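Local coordinates for protein UTP--glucose-1-phosphate uridylyltransferase (Acinetobacter baumannii, PDB 6IKX) that catalyses the transfer of a uridylyl group from UTP to alpha-D-glucose 1-phosphate, yielding UDP-glucose and diphosphate, at residues K21-K25 / E26-V30; P34-E37 / Y38-E42; T75-K79 / K80-L84. The protein carries 1 engineered substitution. All coordinates share one frame; numbering follows the deposited sequence.

All three contacts belong to the nucleotidyl transferase domain, of the GT-A clan, and follow one another along the chain without interleaving. Contact 1 (21-30) contains a 3-10 turn on the way from the nucleotide-binding loop into strand 29-30, and contact 2 (34-42) opens helix 35-44 just after the short hairpin of strands 29-30 and 33-34. Their centres are about 12 Å apart and they touch, so the turn carrying Lys25, a UTP- and UDP-glucose-binding residue, is built against the start of that helix. Contact 3 (75-84), the junction of helices 70-78 and 82-87, stands apart, its centre about 26 Å from contact 1 and 24 Å from contact 2. Contacts 1 and 3 both meet the second subunit.

Contact 1 of 3, residues K21-K25 / E26-V30; sequences KSIPK and EMVTV
Lys25 and Glu26 lie side by side and join their ends in a salt bridge, Lys25 NZ to Glu26 OE2 at 2.7 Å. The ammonium meets OE2 on its syn side, 31° out of the carboxylate plane. Late bends in the lysine, at chi3 and chi4, and one in the glutamate (chi2 85°) fold the two adjacent chains together. The other carboxylate oxygen, OE1, is claimed by Lys59, so each oxygen of this buried glutamate has a lysine partner. Two backbone bonds close the turn beneath: Met27 N gives its hydrogen to Pro24 O at 3.0 Å, and Val28 N to Lys25 O at 3.2 Å. Pro24 has no amide hydrogen to place and suits the entry to the turn; Pro24 CB packs on Met27 CG at 3.9 Å, the two side chains pointing the same way. Val28 CB lies 3.2 Å from Lys25 O, an apolar residue suited to this buried spot. Backbone bonds of Glu26 to Ile36 and of Val28 to Ala35 tie the turn to helix 35-44. The whole is a 3-10 turn presenting Lys25 to the UTP and UDP-glucose site.

Contact 2 of 3, residues P34-E37 / Y38-E42; sequences PAIE and YVVRE
Tyr38 lays the edge of its ring against the carbonyls at the start of its own helix: Tyr38 CD1 is 3.5 Å from Ala35 O, which lies in the ring plane, and 3.7 Å from Pro34 O. With CG anti to the carbonyl carbon (chi1 -73°), the ring is swung back toward these earlier residues. Its hydroxyl bonds to Val30 O, so the tyrosine spans from the helix to the preceding hairpin, which suits a long residue with a polar end.

One turn apart, Glu37 and Arg41 form a salt bridge from i to i+4. Glu37 OE2 lies 2.4 Å from Arg41 NH2, a separation too short to be taken literally, and the carboxylate and guanidinium planes stand 84° apart. Glu37 reaches out extended, whereas Arg41 bends at chi3 (-55°) to bring its guanidinium back. OE2 is shared by Arg33 and Arg41, whose nearby like charges it probably offsets, while OE1 bonds to Tyr65 OH.

The backbone below runs as a regular helix. Ile36 O accepts the hydrogen of Val40 N at 3.0 Å, and Arg41 N reaches Glu37 O at 2.9 Å. At the first turn, Tyr38 N instead bonds to Ala35 O, three residues back.

On another side of the helix, Ile36 CG1 meets Val40 CG2 at 4.3 Å, an apolar pairing suited to a buried surface. Ile36, Val39 and Val40 all pack on Leu7 of strand 4-8, Val39 also reaches Leu128 of strand 125-128, and Tyr38 and Val39 touch Leu133 of strand 132-135, so that helix 35-44 is seated against the central mixed sheet and its neighbouring strand.

Contact 3 of 3, residues T75-K79 / K80-L84; sequences TLEQK and KKFDL. With SO4 (sulfate ion), chain N.
Leu76 sends CD2 across the turn to Leu84 CD1, 3.7 Å away, the two side chains crossing at about a right angle. Leu76 CD2 also lies 3.9 Å from Lys81 CB. Torsion places it there: CG is anti to the carbonyl carbon (chi1 -80°), CD1 continues the chain (chi2 -180°), and CD2 is the branch turned to Leu84. Branched apolar residues suit this inner side, where Leu76 is buried and Leu85 also touches it. Beside it, helix 70-78 ends in a Schellman motif: Lys81 N bonds to Leu76 O at 2.7 Å, and the second bond, Lys80 N to Glu77 O, is modelled doubtfully short. Lys80, the C-prime residue, takes the positive phi (50°) that turns the chain toward helix 82-87, with Lys81 as its N-cap residue.

The outer side is looser: Glu77, Lys79, Lys80 and Phe82 are all exposed. Long, flexible lysines suit this solvent side, and two gather round a sulfate, probably from the crystallisation liquor. Lys81 NZ gives a hydrogen bond to sulfate O2 at 3.2 Å, while Lys79 CE is 3.6 Å from the same oxygen. Arg15 and Thr14 of the second subunit also bind this ion; both are UTP-binding residues, as is Lys81.

Contact 1 of 3, residues K21-K25 / E26-V30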
loop_
_atom_site.group_PDB
_atom_site.type_symbol
_atom_site.label_atom_id
_atom_site.label_comp_id
_atom_site.label_asym_id
_atom_site.label_seq_id
_atom_site.Cartn_x
_atom_site.Cartn_y
_atom_site.Cartn_z
ATOM N N LYS A 21 -9.004 -11.966 1.284
ATOM C CA LYS A 21 -8.805 -11.362 2.615
ATOM C C LYS A 21 -7.849 -10.213 2.445
ATOM O O LYS A 21 -8.120 -9.130 2.981
ATOM C CB LYS A 21 -8.241 -12.341 3.650
ATOM C CG LYS A 21 -7.938 -11.673 4.991
ATOM C CD LYS A 21 -7.147 -12.512 5.962
ATOM C CE LYS A 21 -6.857 -11.705 7.205
ATOM N NZ LYS A 21 -6.124 -12.502 8.209
ATOM N N SER A 22 -6.723 -10.465 1.783
ATOM C CA SER A 22 -5.643 -9.451 1.724
ATOM C C SER A 22 -5.324 -9.057 0.290
ATOM O O SER A 22 -4.445 -8.273 0.160
ATOM C CB SER A 22 -4.457 -9.929 2.486
ATOM O OG SER A 22 -4.917 -10.464 3.718
ATOM N N ILE A 23 -6.073 -9.518 -0.725
ATOM C CA ILE A 23 -5.962 -8.962 -2.099
ATOM C C ILE A 23 -7.369 -8.726 -2.614
ATOM O O ILE A 23 -8.300 -9.433 -2.277
ATOM C CB ILE A 23 -5.197 -9.891 -3.086
ATOM C CG1 ILE A 23 -5.943 -11.208 -3.318
ATOM C CG2 ILE A 23 -3.760 -10.102 -2.649
ATOM C CD1 ILE A 23 -5.327 -12.117 -4.354
ATOM N N PRO A 24 -7.565 -7.820 -3.577
ATOM C CA PRO A 24 -8.888 -7.685 -4.173
ATOM C C PRO A 24 -9.453 -8.999 -4.721
ATOM O O PRO A 24 -8.707 -9.764 -5.300
ATOM C CB PRO A 24 -8.599 -6.618 -5.234
ATOM C CG PRO A 24 -7.536 -5.751 -4.600
ATOM C CD PRO A 24 -6.612 -6.785 -3.993
ATOM N N LYS A 25 -10.759 -9.227 -4.563
ATOM C CA LYS A 25 -11.461 -10.331 -5.296
ATOM C C LYS A 25 -11.129 -10.209 -6.790
ATOM O O LYS A 25 -10.952 -11.239 -7.420
ATOM C CB LYS A 25 -12.983 -10.333 -5.104
ATOM C CG LYS A 25 -13.680 -9.006 -5.420
ATOM C CD LYS A 25 -15.103 -8.810 -4.845
ATOM C CE LYS A 25 -15.287 -7.462 -4.145
ATOM N NZ LYS A 25 -15.562 -6.316 -5.063
ATOM N N GLU A 26 -11.023 -8.985 -7.320
ATOM C CA GLU A 26 -10.803 -8.720 -8.763
ATOM C C GLU A 26 -9.421 -9.226 -9.180
ATOM O O GLU A 26 -9.258 -9.481 -10.364
ATOM C CB GLU A 26 -10.952 -7.229 -9.046
ATOM C CG GLU A 26 -12.367 -6.721 -8.799
ATOM C CD GLU A 26 -12.694 -6.336 -7.354
ATOM O OE1 GLU A 26 -11.813 -6.507 -6.426
ATOM O OE2 GLU A 26 -13.823 -5.854 -7.140
ATOM N N MET A 27 -8.489 -9.395 -8.222
ATOM C CA MET A 27 -7.060 -9.750 -8.471
ATOM C C MET A 27 -6.827 -11.252 -8.281
ATOM O O MET A 27 -5.676 -11.728 -8.368
ATOM C CB MET A 27 -6.120 -8.921 -7.587
ATOM C CG MET A 27 -6.061 -7.469 -8.034
ATOM S SD MET A 27 -5.736 -7.334 -9.827
ATOM C CE MET A 27 -3.978 -7.641 -9.736
ATOM N N VAL A 28 -7.903 -11.994 -8.130
ATOM C CA VAL A 28 -7.874 -13.467 -7.968
ATOM C C VAL A 28 -7.529 -14.129 -9.307
ATOM O O VAL A 28 -8.177 -13.829 -10.345
ATOM C CB VAL A 28 -9.240 -13.885 -7.408
ATOM C CG1 VAL A 28 -9.669 -15.279 -7.808
ATOM C CG2 VAL A 28 -9.222 -13.712 -5.895
ATOM N N THR A 29 -6.601 -15.074 -9.277
ATOM C CA THR A 29 -5.932 -15.530 -10.509
ATOM C C THR A 29 -6.836 -16.566 -11.158
ATOM O O THR A 29 -7.347 -17.443 -10.485
ATOM C CB THR A 29 -4.432 -15.833 -10.330
ATOM O OG1 THR A 29 -4.125 -17.056 -11.011
ATOM C CG2 THR A 29 -3.975 -15.838 -8.886
ATOM N N VAL A 30 -7.051 -16.396 -12.456
ATOM C CA VAL A 30 -7.912 -17.289 -13.262
ATOM C C VAL A 30 -7.034 -17.831 -14.376
ATOM O O VAL A 30 -6.820 -17.111 -15.365
ATOM C CB VAL A 30 -9.128 -16.515 -13.773
ATOM C CG1 VAL A 30 -9.932 -17.320 -14.791
ATOM C CG2 VAL A 30 -9.976 -16.064 -12.595
#

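Contact 2 of 3, residues P34-E37 / Y38-E42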
loop_
_atom_site.group_PDB
_atom_site.type_symbol
_atom_site.label_atom_id
_atom_site.label_comp_id
_atom_site.label_asym_id
_atom_site.label_seq_id
_atom_site.Cartn_x
_atom_site.Cartn_y
_atom_site.Cartn_z
ATOM N N PRO A 34 -5.204 -12.033 -13.340
ATOM C CA PRO A 34 -6.332 -11.707 -12.464
ATOM C C PRO A 34 -7.670 -11.621 -13.239
ATOM O O PRO A 34 -7.692 -11.309 -14.439
ATOM C CB PRO A 34 -5.864 -10.358 -11.879
ATOM C CG PRO A 34 -5.095 -9.756 -13.027
ATOM C CD PRO A 34 -4.249 -10.931 -13.469
ATOM N N ALA A 35 -8.768 -11.935 -12.549
ATOM C CA ALA A 35 -10.141 -12.019 -13.105
ATOM C C ALA A 35 -10.460 -10.714 -13.866
ATOM O O ALA A 35 -11.065 -10.776 -14.940
ATOM C CB ALA A 35 -11.111 -12.295 -11.968
ATOM N N ILE A 36 -10.061 -9.569 -13.310
ATOM C CA ILE A 36 -10.403 -8.210 -13.820
ATOM C C ILE A 36 -9.893 -8.094 -15.253
ATOM O O ILE A 36 -10.506 -7.340 -16.013
ATOM C CB ILE A 36 -9.840 -7.085 -12.913
ATOM C CG1 ILE A 36 -10.446 -5.720 -13.229
ATOM C CG2 ILE A 36 -8.316 -6.992 -12.988
ATOM C CD1 ILE A 36 -11.915 -5.589 -13.006
ATOM N N GLU A 37 -8.776 -8.740 -15.589
ATOM C CA GLU A 37 -8.181 -8.576 -16.932
ATOM C C GLU A 37 -9.204 -8.988 -17.983
ATOM O O GLU A 37 -9.225 -8.401 -19.085
ATOM C CB GLU A 37 -6.936 -9.409 -17.200
ATOM C CG GLU A 37 -6.102 -8.753 -18.288
ATOM C CD GLU A 37 -5.004 -9.588 -18.905
ATOM O OE1 GLU A 37 -3.895 -9.468 -18.425
ATOM O OE2 GLU A 37 -5.268 -10.325 -19.897
ATOM N N TYR A 38 -10.007 -9.982 -17.654
ATOM C CA TYR A 38 -10.932 -10.637 -18.609
ATOM C C TYR A 38 -12.107 -9.697 -18.896
ATOM O O TYR A 38 -12.652 -9.751 -20.009
ATOM C CB TYR A 38 -11.442 -11.945 -18.027
ATOM C CG TYR A 38 -10.450 -13.077 -17.987
ATOM C CD1 TYR A 38 -9.653 -13.271 -16.871
ATOM C CD2 TYR A 38 -10.398 -14.011 -19.010
ATOM C CE1 TYR A 38 -8.755 -14.319 -16.809
ATOM C CE2 TYR A 38 -9.520 -15.082 -18.951
ATOM C CZ TYR A 38 -8.698 -15.231 -17.847
ATOM O OH TYR A 38 -7.848 -16.290 -17.759
ATOM N N VAL A 39 -12.472 -8.892 -17.890
ATOM C CA VAL A 39 -13.633 -7.961 -17.880
ATOM C C VAL A 39 -13.201 -6.699 -18.623
ATOM O O VAL A 39 -14.025 -6.114 -19.386
ATOM C CB VAL A 39 -14.083 -7.653 -16.441
ATOM C CG1 VAL A 39 -15.283 -6.742 -16.406
ATOM C CG2 VAL A 39 -14.403 -8.919 -15.678
ATOM N N VAL A 40 -11.943 -6.298 -18.431
ATOM C CA VAL A 40 -11.406 -5.104 -19.123
ATOM C C VAL A 40 -11.201 -5.497 -20.588
ATOM O O VAL A 40 -11.669 -4.713 -21.436
ATOM C CB VAL A 40 -10.157 -4.515 -18.460
ATOM C CG1 VAL A 40 -9.488 -3.514 -19.394
ATOM C CG2 VAL A 40 -10.493 -3.854 -17.113
ATOM N N ARG A 41 -10.692 -6.716 -20.869
ATOM C CA ARG A 41 -10.510 -7.188 -22.274
ATOM C C ARG A 41 -11.891 -7.159 -22.968
ATOM O O ARG A 41 -11.989 -6.587 -24.062
ATOM C CB ARG A 41 -9.744 -8.521 -22.326
ATOM C CG ARG A 41 -9.278 -8.947 -23.718
ATOM C CD ARG A 41 -8.681 -10.348 -23.867
ATOM N NE ARG A 41 -7.542 -10.665 -22.985
ATOM C CZ ARG A 41 -7.461 -11.709 -22.124
ATOM N NH1 ARG A 41 -8.446 -12.578 -21.987
ATOM N NH2 ARG A 41 -6.375 -11.902 -21.398
ATOM N N GLU A 42 -12.940 -7.694 -22.337
ATOM C CA GLU A 42 -14.328 -7.741 -22.884
ATOM C C GLU A 42 -14.800 -6.316 -23.249
ATOM O O GLU A 42 -15.353 -6.136 -24.341
ATOM C CB GLU A 42 -15.225 -8.471 -21.868
ATOM C CG GLU A 42 -16.737 -8.460 -22.149
ATOM C CD GLU A 42 -17.604 -8.930 -20.971
ATOM O OE1 GLU A 42 -18.871 -8.887 -21.074
ATOM O OE2 GLU A 42 -17.026 -9.369 -19.936
#

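Contact 3 of 3, residues T75-K79 / K80-L84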
loop_
_atom_site.group_PDB
_atom_site.type_symbol
_atom_site.label_atom_id
_atom_site.label_comp_id
_atom_site.label_asym_id
_atom_site.label_seq_id
_atom_site.Cartn_x
_atom_site.Cartn_y
_atom_site.Cartn_z
ATOM N N THR A 75 13.854 -5.570 -13.915
ATOM C CA THR A 75 14.153 -6.990 -13.616
ATOM C C THR A 75 14.011 -7.793 -14.911
ATOM O O THR A 75 14.918 -8.579 -15.178
ATOM C CB THR A 75 13.246 -7.580 -12.534
ATOM O OG1 THR A 75 13.330 -6.792 -11.349
ATOM C CG2 THR A 75 13.593 -9.017 -12.205
ATOM N N LEU A 76 12.920 -7.589 -15.668
ATOM C CA LEU A 76 12.581 -8.348 -16.911
ATOM C C LEU A 76 13.601 -8.068 -18.027
ATOM O O LEU A 76 13.853 -8.998 -18.828
ATOM C CB LEU A 76 11.180 -7.982 -17.415
ATOM C CG LEU A 76 9.986 -8.633 -16.726
ATOM C CD1 LEU A 76 8.685 -8.154 -17.356
ATOM C CD2 LEU A 76 10.043 -10.134 -16.818
ATOM N N GLU A 77 14.086 -6.828 -18.143
ATOM C CA GLU A 77 15.164 -6.450 -19.102
ATOM C C GLU A 77 16.479 -7.147 -18.727
ATOM O O GLU A 77 16.985 -7.928 -19.530
ATOM C CB GLU A 77 15.420 -4.952 -19.085
ATOM C CG GLU A 77 14.816 -4.203 -20.243
ATOM C CD GLU A 77 14.598 -2.752 -19.876
ATOM O OE1 GLU A 77 15.508 -2.170 -19.232
ATOM O OE2 GLU A 77 13.497 -2.237 -20.160
ATOM N N GLN A 78 16.983 -6.900 -17.522
ATOM C CA GLN A 78 18.214 -7.527 -16.976
ATOM C C GLN A 78 18.249 -9.037 -17.240
ATOM O O GLN A 78 19.373 -9.542 -17.418
ATOM C CB GLN A 78 18.354 -7.226 -15.487
ATOM C CG GLN A 78 18.733 -5.768 -15.240
ATOM C CD GLN A 78 18.709 -5.381 -13.780
ATOM O OE1 GLN A 78 18.229 -6.125 -12.936
ATOM N NE2 GLN A 78 19.209 -4.195 -13.475
ATOM N N LYS A 79 17.108 -9.739 -17.268
ATOM C CA LYS A 79 17.062 -11.197 -17.567
ATOM C C LYS A 79 16.704 -11.411 -19.043
ATOM O O LYS A 79 16.351 -12.561 -19.435
ATOM C CB LYS A 79 16.032 -11.913 -16.691
ATOM C CG LYS A 79 16.107 -11.584 -15.211
ATOM C CD LYS A 79 14.796 -11.831 -14.465
ATOM C CE LYS A 79 14.724 -13.219 -13.874
ATOM N NZ LYS A 79 15.614 -13.310 -12.695
ATOM N N LYS A 80 16.690 -10.331 -19.819
ATOM C CA LYS A 80 16.382 -10.363 -21.266
ATOM C C LYS A 80 15.085 -11.148 -21.500
ATOM O O LYS A 80 14.974 -11.795 -22.540
ATOM C CB LYS A 80 17.583 -10.960 -22.017
ATOM C CG LYS A 80 18.851 -10.116 -21.945
ATOM C CD LYS A 80 20.146 -10.889 -21.781
ATOM C CE LYS A 80 21.224 -10.056 -21.110
ATOM N NZ LYS A 80 22.579 -10.627 -21.309
ATOM N N LYS A 81 14.107 -11.069 -20.601
ATOM C CA LYS A 81 12.769 -11.673 -20.856
ATOM C C LYS A 81 11.958 -10.666 -21.681
ATOM O O LYS A 81 10.952 -10.179 -21.177
ATOM C CB LYS A 81 12.105 -12.094 -19.539
ATOM C CG LYS A 81 12.096 -13.590 -19.250
ATOM C CD LYS A 81 13.161 -14.104 -18.286
ATOM C CE LYS A 81 12.824 -15.464 -17.697
ATOM N NZ LYS A 81 11.931 -15.343 -16.513
ATOM N N PHE A 82 12.400 -10.364 -22.909
ATOM C CA PHE A 82 11.942 -9.206 -23.732
ATOM C C PHE A 82 10.502 -9.401 -24.222
ATOM O O PHE A 82 9.776 -8.394 -24.215
ATOM C CB PHE A 82 12.891 -8.933 -24.904
ATOM C CG PHE A 82 14.199 -8.322 -24.479
ATOM C CD1 PHE A 82 14.239 -7.056 -23.918
ATOM C CD2 PHE A 82 15.382 -9.032 -24.591
ATOM C CE1 PHE A 82 15.436 -6.506 -23.482
ATOM C CE2 PHE A 82 16.578 -8.473 -24.170
ATOM C CZ PHE A 82 16.605 -7.217 -23.612
ATOM N N ASP A 83 10.092 -10.618 -24.611
ATOM C CA ASP A 83 8.706 -10.890 -25.095
ATOM C C ASP A 83 7.740 -10.674 -23.919
ATOM O O ASP A 83 6.629 -10.185 -24.158
ATOM C CB ASP A 83 8.567 -12.259 -25.779
ATOM N N LEU A 84 8.173 -10.951 -22.684
ATOM C CA LEU A 84 7.317 -10.854 -21.481
ATOM C C LEU A 84 7.086 -9.381 -21.172
ATOM O O LEU A 84 5.943 -8.952 -21.036
ATOM C CB LEU A 84 8.029 -11.518 -20.301
ATOM C CG LEU A 84 7.266 -12.591 -19.534
ATOM C CD1 LEU A 84 8.012 -12.883 -18.237
ATOM C CD2 LEU A 84 5.820 -12.196 -19.276
HETATM S S SO4 N . 12.130 -15.880 -11.994
HETATM O O1 SO4 N . 13.395 -15.873 -11.315
HETATM O O2 SO4 N . 12.372 -15.910 -13.420
HETATM O O3 SO4 N . 11.379 -17.045 -11.592
HETATM O O4 SO4 N . 11.386 -14.688 -11.654
#